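Local coordinates for hypothetical protein yfcE (Escherichia coli, PDB 1SU1) that belongs to the calcineurin-like phosphoesterase superfamily and binds a pair of neighbouring zinc ions in a site built from loops, at residues Asp61-Gly66 with Ala78-Arg83; Pro39-Val44 with Glu82-Val87; Asp33-Leu38 with Pro67-Pro72. All coordinates share one frame; numbering follows the deposited sequence.

Contact 1: residues Asp61-Gly66 with Ala78-Arg83. Unlike the reference sequence in segment 78-83: Val81 (reference Ala). With ZN (zinc ion), chain E.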
loop_
_atom_site.group_PDB
_atom_site.type_symbol
_atom_site.label_atom_id
_atom_site.label_comp_id
_atom_site.label_asym_id
_atom_site.label_seq_id
_atom_site.Cartn_x
_atom_site.Cartn_y
_atom_site.Cartn_z
ATOM N N ASP A 61 1.507 -16.781 -0.664
ATOM C CA ASP A 61 1.650 -17.393 0.660
ATOM C C ASP A 61 2.741 -18.455 0.548
ATOM O O ASP A 61 2.494 -19.672 0.606
ATOM C CB ASP A 61 0.303 -17.950 1.133
ATOM C CG ASP A 61 -0.681 -16.838 1.502
ATOM O OD1 ASP A 61 -0.490 -15.708 1.001
ATOM O OD2 ASP A 61 -1.640 -17.084 2.263
ATOM N N VAL A 62 3.948 -17.926 0.364
ATOM C CA VAL A 62 5.165 -18.672 0.150
ATOM C C VAL A 62 5.883 -19.266 1.372
ATOM O O VAL A 62 6.022 -20.485 1.464
ATOM C CB VAL A 62 6.142 -17.776 -0.643
ATOM C CG1 VAL A 62 7.338 -18.572 -1.122
ATOM C CG2 VAL A 62 5.405 -17.141 -1.826
ATOM N N LEU A 63 6.327 -18.420 2.302
ATOM C CA LEU A 63 7.078 -18.893 3.465
ATOM C C LEU A 63 6.390 -18.972 4.821
ATOM O O LEU A 63 6.672 -19.879 5.615
ATOM C CB LEU A 63 8.337 -18.048 3.622
ATOM C CG LEU A 63 9.164 -17.875 2.349
ATOM C CD1 LEU A 63 10.302 -16.904 2.609
ATOM C CD2 LEU A 63 9.701 -19.236 1.898
ATOM N N ASN A 64 5.503 -18.026 5.106
ATOM C CA ASN A 64 4.814 -17.999 6.394
ATOM C C ASN A 64 3.678 -19.023 6.470
ATOM O O ASN A 64 2.876 -19.155 5.540
ATOM C CB ASN A 64 4.320 -16.561 6.650
ATOM C CG ASN A 64 3.375 -16.444 7.823
ATOM O OD1 ASN A 64 3.580 -17.031 8.887
ATOM N ND2 ASN A 64 2.332 -15.650 7.638
ATOM N N HIS A 65 3.627 -19.764 7.575
ATOM C CA HIS A 65 2.587 -20.771 7.758
ATOM C C HIS A 65 1.209 -20.138 7.916
ATOM O O HIS A 65 0.195 -20.742 7.559
ATOM C CB HIS A 65 2.902 -21.649 8.980
ATOM C CG HIS A 65 2.927 -20.906 10.280
ATOM N ND1 HIS A 65 1.827 -20.811 11.105
ATOM C CD2 HIS A 65 3.920 -20.222 10.900
ATOM C CE1 HIS A 65 2.139 -20.104 12.176
ATOM N NE2 HIS A 65 3.403 -19.733 12.078
ATOM N N GLY A 66 1.182 -18.914 8.436
ATOM C CA GLY A 66 -0.080 -18.237 8.650
ATOM C C GLY A 66 -0.475 -18.390 10.106
ATOM O O GLY A 66 -0.567 -19.512 10.597
ATOM N N ALA A 78 13.454 -21.173 5.735
ATOM C CA ALA A 78 14.797 -20.843 5.292
ATOM C C ALA A 78 15.228 -21.703 4.115
ATOM O O ALA A 78 15.761 -21.191 3.128
ATOM C CB ALA A 78 15.779 -20.995 6.443
ATOM N N LYS A 79 14.989 -23.010 4.203
ATOM C CA LYS A 79 15.391 -23.901 3.118
ATOM C C LYS A 79 14.526 -23.714 1.876
ATOM O O LYS A 79 15.028 -23.769 0.758
ATOM C CB LYS A 79 15.353 -25.368 3.575
ATOM C CG LYS A 79 16.082 -26.321 2.639
ATOM C CD LYS A 79 17.574 -26.003 2.563
ATOM C CE LYS A 79 18.299 -26.955 1.612
ATOM N NZ LYS A 79 19.765 -26.679 1.537
ATOM N N VAL A 80 13.228 -23.498 2.056
ATOM C CA VAL A 80 12.363 -23.283 0.889
ATOM C C VAL A 80 12.894 -22.115 0.046
ATOM O O VAL A 80 12.833 -22.151 -1.194
ATOM C CB VAL A 80 10.905 -22.979 1.293
ATOM C CG1 VAL A 80 10.114 -22.519 0.082
ATOM C CG2 VAL A 80 10.256 -24.224 1.881
ATOM N N VAL A 81 13.451 -21.107 0.720
ATOM C CA VAL A 81 14.003 -19.934 0.042
ATOM C C VAL A 81 15.146 -20.299 -0.904
ATOM O O VAL A 81 15.146 -19.905 -2.075
ATOM C CB VAL A 81 14.519 -18.887 1.071
ATOM C CG1 VAL A 81 15.269 -17.777 0.363
ATOM C CG2 VAL A 81 13.357 -18.323 1.855
ATOM N N GLU A 82 16.132 -21.025 -0.385
ATOM C CA GLU A 82 17.282 -21.459 -1.181
ATOM C C GLU A 82 16.816 -22.220 -2.419
ATOM O O GLU A 82 17.323 -22.008 -3.522
ATOM C CB GLU A 82 18.195 -22.389 -0.366
ATOM C CG GLU A 82 19.214 -21.707 0.521
ATOM C CD GLU A 82 19.951 -22.702 1.425
ATOM O OE1 GLU A 82 20.406 -23.753 0.909
ATOM O OE2 GLU A 82 20.079 -22.431 2.645
ATOM N N ARG A 83 15.848 -23.112 -2.223
ATOM C CA ARG A 83 15.332 -23.927 -3.317
ATOM C C ARG A 83 14.548 -23.139 -4.372
ATOM O O ARG A 83 14.733 -23.351 -5.574
ATOM C CB ARG A 83 14.474 -25.061 -2.752
ATOM C CG ARG A 83 15.281 -26.150 -2.015
ATOM C CD ARG A 83 16.182 -26.932 -2.978
ATOM N NE ARG A 83 16.550 -28.249 -2.459
ATOM C CZ ARG A 83 17.587 -28.490 -1.659
ATOM N NH1 ARG A 83 18.381 -27.501 -1.275
ATOM N NH2 ARG A 83 17.828 -29.724 -1.237
HETATM ZN ZN ZN E . -3.923 -16.870 1.754
#

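Contact 2: residues Pro39-Val44 with Glu82-Val87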
loop_
_atom_site.group_PDB
_atom_site.type_symbol
_atom_site.label_atom_id
_atom_site.label_comp_id
_atom_site.label_asym_id
_atom_site.label_seq_id
_atom_site.Cartn_x
_atom_site.Cartn_y
_atom_site.Cartn_z
ATOM N N PRO A 39 8.951 -30.074 1.776
ATOM C CA PRO A 39 8.666 -31.252 0.938
ATOM C C PRO A 39 7.813 -30.883 -0.281
ATOM O O PRO A 39 8.110 -31.287 -1.410
ATOM C CB PRO A 39 7.927 -32.203 1.892
ATOM C CG PRO A 39 8.480 -31.820 3.239
ATOM C CD PRO A 39 8.528 -30.306 3.168
ATOM N N ALA A 40 6.746 -30.122 -0.052
ATOM C CA ALA A 40 5.889 -29.707 -1.155
ATOM C C ALA A 40 6.716 -28.927 -2.175
ATOM O O ALA A 40 6.562 -29.110 -3.376
ATOM C CB ALA A 40 4.737 -28.858 -0.631
ATOM N N THR A 41 7.622 -28.082 -1.687
ATOM C CA THR A 41 8.477 -27.268 -2.558
ATOM C C THR A 41 9.430 -28.090 -3.424
ATOM O O THR A 41 9.581 -27.840 -4.625
ATOM C CB THR A 41 9.329 -26.271 -1.731
ATOM O OG1 THR A 41 8.460 -25.428 -0.973
ATOM C CG2 THR A 41 10.202 -25.420 -2.631
ATOM N N GLU A 42 10.100 -29.066 -2.823
ATOM C CA GLU A 42 11.023 -29.881 -3.605
ATOM C C GLU A 42 10.292 -30.679 -4.679
ATOM O O GLU A 42 10.781 -30.814 -5.793
ATOM C CB GLU A 42 11.859 -30.765 -2.671
ATOM C CG GLU A 42 12.986 -29.934 -2.053
ATOM C CD GLU A 42 13.722 -30.611 -0.918
ATOM O OE1 GLU A 42 13.131 -31.488 -0.256
ATOM O OE2 GLU A 42 14.892 -30.238 -0.672
ATOM N N ARG A 43 9.096 -31.153 -4.359
ATOM C CA ARG A 43 8.292 -31.909 -5.310
ATOM C C ARG A 43 7.809 -31.001 -6.450
ATOM O O ARG A 43 7.891 -31.373 -7.634
ATOM C CB ARG A 43 7.104 -32.541 -4.578
ATOM C CG ARG A 43 6.091 -33.270 -5.466
ATOM C CD ARG A 43 6.676 -34.479 -6.200
ATOM N NE ARG A 43 5.590 -35.287 -6.756
ATOM C CZ ARG A 43 5.729 -36.213 -7.706
ATOM N NH1 ARG A 43 6.923 -36.464 -8.232
ATOM N NH2 ARG A 43 4.664 -36.891 -8.130
ATOM N N VAL A 44 7.307 -29.813 -6.095
ATOM C CA VAL A 44 6.845 -28.853 -7.095
ATOM C C VAL A 44 7.972 -28.594 -8.074
ATOM O O VAL A 44 7.771 -28.574 -9.291
ATOM C CB VAL A 44 6.463 -27.488 -6.453
ATOM C CG1 VAL A 44 6.366 -26.410 -7.533
ATOM C CG2 VAL A 44 5.152 -27.603 -5.707
ATOM N N GLU A 82 16.132 -21.025 -0.385
ATOM C CA GLU A 82 17.282 -21.459 -1.181
ATOM C C GLU A 82 16.816 -22.220 -2.419
ATOM O O GLU A 82 17.323 -22.008 -3.522
ATOM C CB GLU A 82 18.195 -22.389 -0.366
ATOM C CG GLU A 82 19.214 -21.707 0.521
ATOM C CD GLU A 82 19.951 -22.702 1.425
ATOM O OE1 GLU A 82 20.406 -23.753 0.909
ATOM O OE2 GLU A 82 20.079 -22.431 2.645
ATOM N N ARG A 83 15.848 -23.112 -2.223
ATOM C CA ARG A 83 15.332 -23.927 -3.317
ATOM C C ARG A 83 14.548 -23.139 -4.372
ATOM O O ARG A 83 14.733 -23.351 -5.574
ATOM C CB ARG A 83 14.474 -25.061 -2.752
ATOM C CG ARG A 83 15.281 -26.150 -2.015
ATOM C CD ARG A 83 16.182 -26.932 -2.978
ATOM N NE ARG A 83 16.550 -28.249 -2.459
ATOM C CZ ARG A 83 17.587 -28.490 -1.659
ATOM N NH1 ARG A 83 18.381 -27.501 -1.275
ATOM N NH2 ARG A 83 17.828 -29.724 -1.237
ATOM N N LEU A 84 13.677 -22.225 -3.944
ATOM C CA LEU A 84 12.930 -21.445 -4.930
ATOM C C LEU A 84 13.853 -20.519 -5.726
ATOM O O LEU A 84 13.631 -20.287 -6.911
ATOM C CB LEU A 84 11.812 -20.639 -4.255
ATOM C CG LEU A 84 10.649 -21.469 -3.698
ATOM C CD1 LEU A 84 9.672 -20.577 -2.966
ATOM C CD2 LEU A 84 9.954 -22.207 -4.842
ATOM N N ASN A 85 14.913 -20.022 -5.095
ATOM C CA ASN A 85 15.831 -19.131 -5.800
ATOM C C ASN A 85 16.639 -19.777 -6.919
ATOM O O ASN A 85 17.153 -19.078 -7.803
ATOM C CB ASN A 85 16.774 -18.435 -4.808
ATOM C CG ASN A 85 16.079 -17.291 -4.062
ATOM O OD1 ASN A 85 15.098 -16.727 -4.556
ATOM N ND2 ASN A 85 16.582 -16.948 -2.882
ATOM N N GLU A 86 16.758 -21.104 -6.897
ATOM C CA GLU A 86 17.506 -21.791 -7.951
ATOM C C GLU A 86 16.801 -21.609 -9.295
ATOM O O GLU A 86 17.431 -21.687 -10.350
ATOM C CB GLU A 86 17.662 -23.286 -7.621
ATOM C CG GLU A 86 18.710 -23.568 -6.536
ATOM C CD GLU A 86 18.650 -24.995 -5.977
ATOM O OE1 GLU A 86 19.419 -25.290 -5.035
ATOM O OE2 GLU A 86 17.842 -25.818 -6.466
ATOM N N VAL A 87 15.501 -21.338 -9.259
ATOM C CA VAL A 87 14.751 -21.156 -10.497
ATOM C C VAL A 87 14.081 -19.761 -10.593
ATOM O O VAL A 87 13.120 -19.560 -11.343
ATOM C CB VAL A 87 13.695 -22.302 -10.645
ATOM C CG1 VAL A 87 12.535 -22.099 -9.682
ATOM C CG2 VAL A 87 13.224 -22.397 -12.079
#

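Contact 3: residues Asp33-Leu38 with Pro67-Pro72. With ZN (zinc ion), chain F; SO4 (sulfate ion), chain G.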
loop_
_atom_site.group_PDB
_atom_site.type_symbol
_atom_site.label_atom_id
_atom_site.label_comp_id
_atom_site.label_asym_id
_atom_site.label_seq_id
_atom_site.Cartn_x
_atom_site.Cartn_y
_atom_site.Cartn_z
ATOM N N ASP A 33 -0.246 -21.506 -2.084
ATOM C CA ASP A 33 -0.281 -21.733 -0.646
ATOM C C ASP A 33 0.737 -22.786 -0.164
ATOM O O ASP A 33 0.370 -23.825 0.413
ATOM C CB ASP A 33 -1.707 -22.121 -0.241
ATOM C CG ASP A 33 -2.725 -20.992 -0.513
ATOM O OD1 ASP A 33 -2.974 -20.144 0.385
ATOM O OD2 ASP A 33 -3.261 -20.937 -1.642
ATOM N N ILE A 34 2.010 -22.492 -0.415
ATOM C CA ILE A 34 3.134 -23.330 -0.026
ATOM C C ILE A 34 3.302 -23.260 1.491
ATOM O O ILE A 34 3.549 -24.276 2.151
ATOM C CB ILE A 34 4.417 -22.833 -0.721
ATOM C CG1 ILE A 34 4.213 -22.867 -2.242
ATOM C CG2 ILE A 34 5.619 -23.685 -0.301
ATOM C CD1 ILE A 34 5.373 -22.295 -3.045
ATOM N N HIS A 35 3.160 -22.053 2.038
ATOM C CA HIS A 35 3.260 -21.833 3.479
ATOM C C HIS A 35 4.509 -22.394 4.164
ATOM O O HIS A 35 4.447 -22.846 5.309
ATOM C CB HIS A 35 2.018 -22.394 4.179
ATOM C CG HIS A 35 0.769 -21.599 3.938
ATOM N ND1 HIS A 35 0.578 -20.333 4.455
ATOM C CD2 HIS A 35 -0.367 -21.904 3.268
ATOM C CE1 HIS A 35 -0.621 -19.896 4.116
ATOM N NE2 HIS A 35 -1.215 -20.830 3.396
ATOM N N GLY A 36 5.640 -22.370 3.472
ATOM C CA GLY A 36 6.874 -22.848 4.075
ATOM C C GLY A 36 7.171 -24.349 4.070
ATOM O O GLY A 36 8.168 -24.765 4.653
ATOM N N SER A 37 6.315 -25.156 3.442
ATOM C CA SER A 37 6.516 -26.608 3.379
ATOM C C SER A 37 7.656 -26.991 2.435
ATOM O O SER A 37 7.524 -26.875 1.218
ATOM C CB SER A 37 5.230 -27.298 2.915
ATOM O OG SER A 37 5.393 -28.702 2.860
ATOM N N LEU A 38 8.780 -27.430 2.990
ATOM C CA LEU A 38 9.918 -27.819 2.152
ATOM C C LEU A 38 9.638 -29.040 1.250
ATOM O O LEU A 38 10.031 -29.058 0.082
ATOM C CB LEU A 38 11.152 -28.085 3.026
ATOM C CG LEU A 38 12.413 -28.598 2.316
ATOM C CD1 LEU A 38 12.779 -27.672 1.158
ATOM C CD2 LEU A 38 13.555 -28.682 3.312
ATOM N N PRO A 67 -0.710 -17.282 10.829
ATOM C CA PRO A 67 -1.091 -17.332 12.243
ATOM C C PRO A 67 -2.320 -18.194 12.533
ATOM O O PRO A 67 -2.475 -18.703 13.643
ATOM C CB PRO A 67 -1.326 -15.858 12.590
ATOM C CG PRO A 67 -0.398 -15.143 11.666
ATOM C CD PRO A 67 -0.611 -15.885 10.369
ATOM N N ARG A 68 -3.194 -18.348 11.542
ATOM C CA ARG A 68 -4.409 -19.143 11.714
ATOM C C ARG A 68 -4.175 -20.642 11.505
ATOM O O ARG A 68 -4.969 -21.463 11.956
ATOM C CB ARG A 68 -5.494 -18.671 10.734
ATOM C CG ARG A 68 -6.145 -17.332 11.069
ATOM C CD ARG A 68 -7.157 -16.932 9.991
ATOM N NE ARG A 68 -6.513 -16.459 8.764
ATOM C CZ ARG A 68 -7.139 -16.295 7.600
ATOM N NH1 ARG A 68 -8.430 -16.572 7.490
ATOM N NH2 ARG A 68 -6.477 -15.832 6.548
ATOM N N ASN A 69 -3.080 -20.991 10.835
ATOM C CA ASN A 69 -2.770 -22.391 10.533
ATOM C C ASN A 69 -1.730 -23.065 11.420
ATOM O O ASN A 69 -0.843 -22.416 11.984
ATOM C CB ASN A 69 -2.287 -22.522 9.084
ATOM C CG ASN A 69 -3.236 -21.901 8.092
ATOM O OD1 ASN A 69 -4.431 -22.198 8.091
ATOM N ND2 ASN A 69 -2.710 -21.035 7.231
ATOM N N ALA A 70 -1.844 -24.384 11.533
ATOM C CA ALA A 70 -0.875 -25.158 12.296
ATOM C C ALA A 70 0.277 -25.284 11.312
ATOM O O ALA A 70 0.066 -25.135 10.105
ATOM C CB ALA A 70 -1.439 -26.534 12.634
ATOM N N LEU A 71 1.488 -25.523 11.798
ATOM C CA LEU A 71 2.604 -25.657 10.873
ATOM C C LEU A 71 2.299 -26.802 9.919
ATOM O O LEU A 71 1.709 -27.804 10.315
ATOM C CB LEU A 71 3.899 -25.965 11.615
ATOM C CG LEU A 71 4.459 -24.939 12.593
ATOM C CD1 LEU A 71 5.852 -25.391 13.015
ATOM C CD2 LEU A 71 4.530 -23.555 11.935
ATOM N N PRO A 72 2.667 -26.662 8.637
ATOM C CA PRO A 72 2.385 -27.766 7.719
ATOM C C PRO A 72 3.499 -28.801 7.900
ATOM O O PRO A 72 4.428 -28.583 8.684
ATOM C CB PRO A 72 2.462 -27.095 6.362
ATOM C CG PRO A 72 3.633 -26.184 6.558
ATOM C CD PRO A 72 3.338 -25.558 7.927
HETATM ZN ZN ZN F . -2.993 -20.143 2.266
HETATM S S SO4 G . -4.684 -18.410 4.570
HETATM O O1 SO4 G . -5.943 -18.473 3.808
HETATM O O2 SO4 G . -3.599 -18.077 3.652
HETATM O O3 SO4 G . -4.718 -17.353 5.609
HETATM O O4 SO4 G . -4.422 -19.725 5.199
#

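Contact 1: residues Asp61-Gly66 with Ala78-Arg83
The two methyl ends of Leu63 press against a valine face of the helix, and the whole contact is apolar. CG stands anti to the carbonyl carbon of Leu63 (chi1 -49°), which brings the branch point nearer to the helix than the start of the side chain would suggest. From there CD1 meets Val81 CG2 at 3.5 Å, slightly closer than usual for two carbons, with the side chains crossing at about a right angle. CD2 lies 3.8 Å from both Val80 CG1 and Val81 CG2, the Leu63 and Val80 side chains running past each other in opposite directions. All three residues are buried. The outer side of the helix is looser: Lys79 turns away from the loop and forms a salt bridge with Glu82 one helical turn on, NZ of Lys79 meeting OE1 of Glu82 at 3.1 Å from above the carboxylate plane. At the inner end of the loop, Asp61 OD2 binds a zinc ion together with Asn97, His129 and His151. Asn64 OD1 accepts a hydrogen bond from the backbone N of Gly66 at 3.1 Å, an Asx turn that bends the loop beyond Leu63. Helix 77-85 is thus seated on the loop after strand 55-58, with Val80 also touching helix 38-51 and Val81 reaching Leu106 of helix 101-106.

Contact 2: residues Pro39-Val44 with Glu82-Val87
Arg83 and Glu42 pair by charge between two adjoining helices, while Thr41 and Leu84 meet deeper in the interface. The path of Arg83 begins at CB, 4.3 Å from the methyl CG2 of Thr41. The chain then bends at chi2 (-67°), and this carries NE to 3.1 Å from Glu42 OE2 and 4.0 Å from Glu42 CG. CZ comes to 3.4 Å from the same Glu42 OE2, and at the tip NH2 completes the salt bridge to Glu42 OE2 at 3.0 Å; the other terminal nitrogen, NH1, lies near the like-charged Lys79 NZ. One carboxylate oxygen therefore faces both NE and NH2, with the carboxylate and guanidinium planes 36° apart. The helices belong to two consecutive beta-alpha-beta crossovers: helix 38-51 links the parallel strands 27-31 and 55-58, and helix 77-85 links 55-58 to 91-93. Farther in, Thr41 CG2 lies anti to its own backbone N and meets Leu84 CD2 at 3.9 Å, the two side chains crossing nearly perpendicularly. The Thr41 hydroxyl bonds back to the carbonyl O of Ser37, the N-cap residue of the same helix. Leu84 also touches Val62 and Leu45, and Val44 continues the buried layer onto Met29 and Ala31 of strand 27-31.

Contact 3: residues Asp33-Leu38 with Pro67-Pro72
At the two-zinc site, the imidazole of His35 and the amide of Asn69 meet beside a bound sulfate ion. Asn69 ND2 sits over one face of the ring, offset toward its rim and 3.9 Å from His35 CE1. The same nitrogen donates to sulfate O4 at 3.0 Å along a straight line (180°) and also bonds to His65 O, so two acceptors fix the turn of the amide. In the ring plane, at the edge, lies sulfate O2. Zinc is bound by His35 NE2 at 2.2 Å, by Asp33 OD1 at 1.9 Å and, more loosely, by sulfate O2 at 2.6 Å, with His153 as a further ligand. His35 ND1 bonds to Asn64 O, which holds the ring's rotation while NE2 faces the metal. Arg68 directs its guanidinium toward the sulfate as well. Farther along, Pro72 CG rests 3.7 Å from His35 O and 4.1 Å from Ser37 CB, so the end of segment 67-72 rests against a type I' turn. That turn runs from Ile34 to Ser37, the N-cap position of helix 38-51, and its backbone bond joins Ser37 N to Ile34 O. An Asp-x-His pair on a loop directly after the first strand is characteristic of calcineurin-like metallophosphoesterases.

In the fold
Contacts 1 and 3 flank the metal centre from successive loops: contact 1 supplies Asp61 to one zinc and contact 3 supplies Asp33 and His35 to the other, with ZN of chain E 3.4 Å from ZN of chain F. Their loops are joined directly, since Val62 O lies 2.8 Å from Gly36 N, a probable hydrogen bond. Contact 2 is set behind this site, its centre about 15 Å from that of contact 3 and about 9 Å from that of contact 1. It shares helix 77-85 with contact 1, and Val80 CG1 approaches Thr41 OG1 at 3.5 Å. Both metal-bearing contacts also reach the second subunit, whose Tyr75 bonds to His65.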